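Local atomic coordinates of phycocyanobilin lyase subunit alpha (Nostoc sp. PCC 7120, PDB entry 5N3U), a protein that associates with CpcF to form a lyase that is probably required for attaching the chromophore to the CpcA gene product, the phycocyanin alpha subunit. Residues L208-R212 / K234-F239. Numbering follows the deposited sequence.
Sequences LNLRR and KAENSF
Arg212 lays its aliphatic shaft across one face of the Phe239 ring, with CG 4.0 Å from the ring centroid and close to the ring normal, a CH-pi contact. Beyond CG the chain runs extended to NE, which carries the guanidinium past the ring and on to the carboxylate of Glu236. The salt bridge there is side-on and two-pronged: NE of Arg212 reaches OE1 of Glu236 at 3.0 Å, and NH2 of Arg212 reaches OE2 of Glu236 at the same length. Both bonds are nearly straight and lie close to the guanidinium plane, yet the carboxylate is met from above its own plane, the two flat groups being turned 47° apart. Over a face of that guanidinium, toward its rim, sits CD2 of Leu208. In this all-helical HEAT-repeat protein the start of helix 208-221 lies against the start of helix 237-250, where Glu236 occupies the N-cap position, and Phe239 also rests on Leu215, further along the first helix. Arg211 reaches the segment just before helix 237-250. Bent at chi3 (-71°), it directs NE to the backbone O of Lys234 at 2.8 Å, while NH2 adds a weak bond to the same oxygen; its NH1 is bonded to the O of Gly205. Between the two arginine sites, CD1 of Leu208 comes to 3.5 Å from that Lys234 O and to 4.4 Å from CB of Ala235. The remaining end of Arg212, NH1, forms a salt bridge with Asp72 of a neighbouring lyase beta subunit, whose Tyr74 meets the Phe239 ring edge-to-face.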
ATOM      1  N   LEU A 208      -5.782 -20.165  -0.694  1.00 41.98           N
ATOM      2  CA  LEU A 208      -5.009 -19.070  -1.253  1.00 40.94           C
ATOM      3  C   LEU A 208      -3.582 -18.920  -0.795  1.00 42.97           C
ATOM      4  O   LEU A 208      -2.700 -18.855  -1.612  1.00 54.73           O
ATOM      5  CB  LEU A 208      -5.736 -17.736  -1.107  1.00 39.08           C
ATOM      6  CG  LEU A 208      -5.037 -16.495  -1.673  1.00 40.80           C
ATOM      7  CD1 LEU A 208      -4.745 -16.630  -3.151  1.00 40.02           C
ATOM      8  CD2 LEU A 208      -5.781 -15.207  -1.407  1.00 38.35           C
ATOM      9  N   ASN A 209      -3.344 -18.886   0.517  1.00 38.01           N
ATOM     10  CA  ASN A 209      -1.982 -18.773   1.051  1.00 45.94           C
ATOM     11  C   ASN A 209      -1.081 -19.876   0.575  1.00 39.60           C
ATOM     12  O   ASN A 209       0.087 -19.699   0.421  1.00 42.24           O
ATOM     13  CB  ASN A 209      -1.922 -18.932   2.565  1.00 46.44           C
ATOM     14  CG  ASN A 209      -2.935 -18.124   3.277  1.00 48.32           C
ATOM     15  OD1 ASN A 209      -2.791 -16.923   3.402  1.00 47.35           O
ATOM     16  ND2 ASN A 209      -3.963 -18.773   3.764  1.00 47.06           N
ATOM     17  N   LEU A 210      -1.659 -21.027   0.376  1.00 37.38           N
ATOM     18  CA  LEU A 210      -0.927 -22.216  -0.019  1.00 35.71           C
ATOM     19  C   LEU A 210      -0.579 -22.060  -1.490  1.00 31.96           C
ATOM     20  O   LEU A 210       0.495 -22.368  -1.893  1.00 32.48           O
ATOM     21  CB  LEU A 210      -1.749 -23.472   0.193  1.00 42.67           C
ATOM     22  CG  LEU A 210      -1.213 -24.327   1.328  1.00 55.65           C
ATOM     23  CD1 LEU A 210      -1.994 -25.597   1.538  1.00 56.23           C
ATOM     24  CD2 LEU A 210       0.231 -24.640   1.064  1.00 55.38           C
ATOM     25  N   ARG A 211      -1.525 -21.578  -2.276  1.00 30.32           N
ATOM     26  CA  ARG A 211      -1.255 -21.253  -3.681  1.00 30.97           C
ATOM     27  C   ARG A 211      -0.074 -20.292  -3.813  1.00 27.85           C
ATOM     28  O   ARG A 211       0.848 -20.478  -4.641  1.00 26.44           O
ATOM     29  CB  ARG A 211      -2.536 -20.710  -4.319  1.00 33.16           C
ATOM     30  CG  ARG A 211      -3.680 -21.679  -4.322  1.00 33.93           C
ATOM     31  CD  ARG A 211      -4.754 -21.464  -5.388  1.00 40.33           C
ATOM     32  NE  ARG A 211      -5.545 -20.287  -5.123  1.00 44.49           N
ATOM     33  CZ  ARG A 211      -6.631 -20.188  -4.369  1.00 47.22           C
ATOM     34  NH1 ARG A 211      -7.198 -21.224  -3.802  1.00 43.09           N
ATOM     35  NH2 ARG A 211      -7.174 -18.987  -4.205  1.00 44.58           N
ATOM     36  N   ARG A 212       0.019 -19.311  -2.922  1.00 26.65           N
ATOM     37  CA  ARG A 212       1.102 -18.360  -2.984  1.00 24.97           C
ATOM     38  C   ARG A 212       2.407 -18.992  -2.697  1.00 25.27           C
ATOM     39  O   ARG A 212       3.413 -18.746  -3.348  1.00 23.98           O
ATOM     40  CB  ARG A 212       0.871 -17.143  -2.041  1.00 26.96           C
ATOM     41  CG  ARG A 212      -0.373 -16.331  -2.360  1.00 26.64           C
ATOM     42  CD  ARG A 212      -0.528 -15.329  -1.222  1.00 30.56           C
ATOM     43  NE  ARG A 212      -1.537 -14.328  -1.464  1.00 27.69           N
ATOM     44  CZ  ARG A 212      -2.136 -13.610  -0.499  1.00 27.64           C
ATOM     45  NH1 ARG A 212      -1.890 -13.841   0.778  1.00 30.56           N
ATOM     46  NH2 ARG A 212      -2.981 -12.679  -0.810  1.00 25.92           N
ATOM     47  N   LYS A 234      -5.283 -19.161  -9.327  1.00 36.84           N
ATOM     48  CA  LYS A 234      -6.071 -18.167  -8.621  1.00 40.14           C
ATOM     49  C   LYS A 234      -5.176 -17.525  -7.594  1.00 36.38           C
ATOM     50  O   LYS A 234      -5.224 -17.856  -6.446  1.00 33.23           O
ATOM     51  CB  LYS A 234      -7.317 -18.760  -7.939  1.00 48.32           C
ATOM     52  CG  LYS A 234      -8.414 -19.337  -8.861  1.00 52.05           C
ATOM     53  CD  LYS A 234      -8.714 -18.481 -10.097  1.00 56.25           C
ATOM     54  CE  LYS A 234      -7.797 -18.908 -11.268  1.00 67.57           C
ATOM     55  NZ  LYS A 234      -7.509 -17.977 -12.408  1.00 68.80           N
ATOM     56  N   ALA A 235      -4.348 -16.593  -8.029  1.00 32.82           N
ATOM     57  CA  ALA A 235      -3.528 -15.791  -7.103  1.00 32.98           C
ATOM     58  C   ALA A 235      -3.157 -14.498  -7.749  1.00 33.07           C
ATOM     59  O   ALA A 235      -3.367 -14.332  -8.951  1.00 35.23           O
ATOM     60  CB  ALA A 235      -2.256 -16.535  -6.791  1.00 33.62           C
ATOM     61  N   GLU A 236      -2.523 -13.626  -7.003  1.00 29.79           N
ATOM     62  CA  GLU A 236      -2.206 -12.313  -7.541  1.00 29.34           C
ATOM     63  C   GLU A 236      -1.105 -12.433  -8.600  1.00 27.62           C
ATOM     64  O   GLU A 236      -0.212 -13.259  -8.488  1.00 24.94           O
ATOM     65  CB  GLU A 236      -1.688 -11.394  -6.434  1.00 30.73           C
ATOM     66  CG  GLU A 236      -2.638 -11.152  -5.277  1.00 32.31           C
ATOM     67  CD  GLU A 236      -2.892 -12.377  -4.324  1.00 36.55           C
ATOM     68  OE1 GLU A 236      -2.145 -13.385  -4.278  1.00 31.57           O
ATOM     69  OE2 GLU A 236      -3.896 -12.327  -3.603  1.00 43.71           O
ATOM     70  N   ASN A 237      -1.103 -11.546  -9.592  1.00 27.99           N
ATOM     71  CA  ASN A 237      -0.072 -11.560 -10.632  1.00 27.21           C
ATOM     72  C   ASN A 237       1.295 -11.447 -10.166  1.00 27.04           C
ATOM     73  O   ASN A 237       2.192 -12.027 -10.737  1.00 27.15           O
ATOM     74  CB  ASN A 237      -0.373 -10.448 -11.643  1.00 31.25           C
ATOM     75  CG  ASN A 237      -1.614 -10.739 -12.436  1.00 35.13           C
ATOM     76  OD1 ASN A 237      -2.062 -11.864 -12.503  1.00 41.14           O
ATOM     77  ND2 ASN A 237      -2.155  -9.729 -13.051  1.00 37.31           N
ATOM     78  N   SER A 238       1.519 -10.651  -9.114  1.00 24.51           N
ATOM     79  CA  SER A 238       2.812 -10.587  -8.557  1.00 24.11           C
ATOM     80  C   SER A 238       3.455 -11.912  -8.250  1.00 21.54           C
ATOM     81  O   SER A 238       4.642 -12.096  -8.476  1.00 22.85           O
ATOM     82  CB  SER A 238       2.798  -9.728  -7.285  1.00 27.30           C
ATOM     83  OG  SER A 238       2.773  -8.379  -7.685  1.00 29.59           O
ATOM     84  N   PHE A 239       2.720 -12.798  -7.625  1.00 24.60           N
ATOM     85  CA  PHE A 239       3.268 -14.135  -7.341  1.00 24.06           C
ATOM     86  C   PHE A 239       3.427 -14.949  -8.643  1.00 24.01           C
ATOM     87  O   PHE A 239       4.380 -15.702  -8.798  1.00 24.56           O
ATOM     88  CB  PHE A 239       2.331 -14.880  -6.443  1.00 29.20           C
ATOM     89  CG  PHE A 239       2.306 -14.329  -5.077  1.00 30.70           C
ATOM     90  CD1 PHE A 239       3.358 -14.613  -4.203  1.00 34.39           C
ATOM     91  CD2 PHE A 239       1.258 -13.481  -4.675  1.00 30.87           C
ATOM     92  CE1 PHE A 239       3.354 -14.049  -2.875  1.00 38.50           C
ATOM     93  CE2 PHE A 239       1.241 -12.920  -3.379  1.00 33.44           C
ATOM     94  CZ  PHE A 239       2.306 -13.184  -2.502  1.00 33.92           C
TER